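Local coordinates for CDP-glucose-4,6-dehydratase (Yersinia pseudotuberculosis, PDB 1RKX) that converts CDP-D-glucose to CDP-4-keto-6-deoxy-D-glucose and water, as an NAD-dependent enzyme of the short-chain dehydrogenase/reductase family, at the interface of chains A and B. Coordinates in Å, arbitrary orientation; residue numbers count along the deposited sequence, not the author numbering. Chains: chain A/B, CDP-glucose-4,6-dehydratase.

The interface of chains A and B. Residues chain A 112, 166-167, 170-171; chain B 100-101, 104.
Helix 156-175 of A, carrying A:Val167 and A:Tyr171, runs almost antiparallel to the start of helix 100-121 of B, which presents B:Tyr104, while A:Val112 comes from the 100-121 helix of A itself. In the extended short-chain dehydrogenase/reductase fold these two helices typically build a four-helix dimer interface; this two-fold interface is probably of that type. Helix 156-175 also bears A:Lys161 of the YxxxK motif, so one element serves both NAD binding and subunit contact. B:Tyr104 reaches across from B with CG beside its backbone N and anti to the carbonyl carbon (chi1 -82°). Two valines of A lie over the same face of its ring: A:Val167 sets CG2 above the hydroxyl half, 3.7 Å from B:Tyr104 CE2, and A:Val112 sets CG2 above the root, 4.0 Å from B:Tyr104 CG. In both valines CG2 is the branch anti to the carbonyl carbon. The other branch of A:Val112, CG1, turns to B:Val101 CG2 at 4.0 Å. The side chains of A:Tyr171 and B:Tyr104 run alongside each other head to tail, offset laterally rather than stacked, with A:Tyr171 on the valine side of the B:Tyr104 plane; CE1 of A:Tyr171 lies 3.9 Å from CE1 of B:Tyr104, with the ring planes about 22° apart. The phenol oxygen OH of A:Tyr171 rests against the pyrrolidine ring of B:Pro100, 3.5 Å from its CG, and touches CG2 of B:Val101 at 3.6 Å. Within A, the carbonyl oxygen of A:Val167 lies in the plane of the A:Tyr171 ring at its edge. At the far end of B:Tyr104, its hydroxyl OH passes 3.4 Å from the hydroxyl OG of A:Ser170; no hydrogen bond is assigned between the two.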
ATOM      1  N   VAL A 112       0.972  28.971  -0.363  1.00 12.07           N
ATOM      2  CA  VAL A 112       0.976  29.277  -1.794  1.00 11.19           C
ATOM      3  C   VAL A 112       1.606  30.660  -2.042  1.00 13.15           C
ATOM      4  O   VAL A 112       2.480  30.810  -2.905  1.00 12.38           O
ATOM      5  CB  VAL A 112      -0.464  29.272  -2.378  1.00 11.87           C
ATOM      6  CG1 VAL A 112      -0.465  29.859  -3.787  1.00 12.46           C
ATOM      7  CG2 VAL A 112      -1.006  27.838  -2.419  1.00 12.06           C
ATOM      8  N   LEU A 166       0.802  18.988  -0.225  1.00 11.10           N
ATOM      9  CA  LEU A 166       0.494  18.857  -1.645  1.00 13.85           C
ATOM     10  C   LEU A 166       0.947  20.106  -2.412  1.00 13.77           C
ATOM     11  O   LEU A 166       1.609  20.000  -3.445  1.00 12.11           O
ATOM     12  CB  LEU A 166      -1.011  18.627  -1.855  1.00 11.84           C
ATOM     13  CG  LEU A 166      -1.442  17.163  -2.050  1.00 15.53           C
ATOM     14  CD1 LEU A 166      -1.156  16.354  -0.793  1.00 14.59           C
ATOM     15  CD2 LEU A 166      -2.933  17.103  -2.393  1.00 17.39           C
ATOM     16  N   VAL A 167       0.606  21.283  -1.891  1.00 13.00           N
ATOM     17  CA  VAL A 167       0.983  22.546  -2.520  1.00 11.29           C
ATOM     18  C   VAL A 167       2.495  22.629  -2.733  1.00 14.37           C
ATOM     19  O   VAL A 167       2.957  22.979  -3.816  1.00 11.64           O
ATOM     20  CB  VAL A 167       0.551  23.761  -1.656  1.00 13.17           C
ATOM     21  CG1 VAL A 167       1.257  25.034  -2.146  1.00 11.59           C
ATOM     22  CG2 VAL A 167      -0.966  23.941  -1.730  1.00 12.63           C
ATOM     23  N   SER A 170       3.654  20.279  -5.533  1.00 14.28           N
ATOM     24  CA  SER A 170       3.353  20.766  -6.876  1.00 14.11           C
ATOM     25  C   SER A 170       4.230  21.951  -7.262  1.00 16.91           C
ATOM     26  O   SER A 170       4.718  22.018  -8.390  1.00 12.89           O
ATOM     27  CB  SER A 170       1.880  21.166  -6.999  1.00 14.96           C
ATOM     28  OG  SER A 170       1.623  21.694  -8.291  1.00 15.84           O
ATOM     29  N   TYR A 171       4.430  22.888  -6.338  1.00 12.58           N
ATOM     30  CA  TYR A 171       5.264  24.043  -6.647  1.00 16.26           C
ATOM     31  C   TYR A 171       6.681  23.583  -6.976  1.00 17.29           C
ATOM     32  O   TYR A 171       7.309  24.092  -7.911  1.00 17.50           O
ATOM     33  CB  TYR A 171       5.299  25.040  -5.481  1.00 13.87           C
ATOM     34  CG  TYR A 171       4.440  26.264  -5.719  1.00 15.21           C
ATOM     35  CD1 TYR A 171       3.051  26.210  -5.569  1.00 14.41           C
ATOM     36  CD2 TYR A 171       5.011  27.461  -6.146  1.00 15.83           C
ATOM     37  CE1 TYR A 171       2.253  27.319  -5.843  1.00 15.63           C
ATOM     38  CE2 TYR A 171       4.218  28.583  -6.425  1.00 15.31           C
ATOM     39  CZ  TYR A 171       2.843  28.504  -6.273  1.00 15.68           C
ATOM     40  OH  TYR A 171       2.064  29.598  -6.573  1.00 16.08           O
TER
ATOM     41  N   PRO B 100      -0.588  29.765 -11.163  1.00 17.62           N
ATOM     42  CA  PRO B 100      -0.783  28.798 -10.082  1.00 15.97           C
ATOM     43  C   PRO B 100      -1.640  29.315  -8.913  1.00 15.73           C
ATOM     44  O   PRO B 100      -2.530  28.619  -8.424  1.00 14.49           O
ATOM     45  CB  PRO B 100       0.654  28.455  -9.671  1.00 17.17           C
ATOM     46  CG  PRO B 100       1.409  29.730  -9.971  1.00 17.56           C
ATOM     47  CD  PRO B 100       0.836  30.113 -11.317  1.00 16.18           C
ATOM     48  N   VAL B 101      -1.385  30.544  -8.482  1.00 14.54           N
ATOM     49  CA  VAL B 101      -2.120  31.118  -7.366  1.00 15.93           C
ATOM     50  C   VAL B 101      -3.628  31.156  -7.631  1.00 16.89           C
ATOM     51  O   VAL B 101      -4.426  30.728  -6.789  1.00 15.49           O
ATOM     52  CB  VAL B 101      -1.593  32.538  -7.044  1.00 16.54           C
ATOM     53  CG1 VAL B 101      -2.335  33.117  -5.842  1.00 18.01           C
ATOM     54  CG2 VAL B 101      -0.087  32.479  -6.763  1.00 13.75           C
ATOM     55  N   TYR B 104      -5.147  27.650  -7.397  1.00 14.40           N
ATOM     56  CA  TYR B 104      -5.360  27.203  -6.031  1.00 14.10           C
ATOM     57  C   TYR B 104      -6.486  27.972  -5.349  1.00 15.07           C
ATOM     58  O   TYR B 104      -7.311  27.378  -4.656  1.00 15.03           O
ATOM     59  CB  TYR B 104      -4.076  27.324  -5.204  1.00 14.79           C
ATOM     60  CG  TYR B 104      -3.117  26.163  -5.398  1.00 12.33           C
ATOM     61  CD1 TYR B 104      -1.922  26.324  -6.103  1.00 13.59           C
ATOM     62  CD2 TYR B 104      -3.408  24.902  -4.875  1.00 11.68           C
ATOM     63  CE1 TYR B 104      -1.037  25.256  -6.282  1.00 11.80           C
ATOM     64  CE2 TYR B 104      -2.534  23.822  -5.046  1.00 13.24           C
ATOM     65  CZ  TYR B 104      -1.350  24.008  -5.751  1.00 14.13           C
ATOM     66  OH  TYR B 104      -0.481  22.950  -5.919  1.00 14.28           O
TER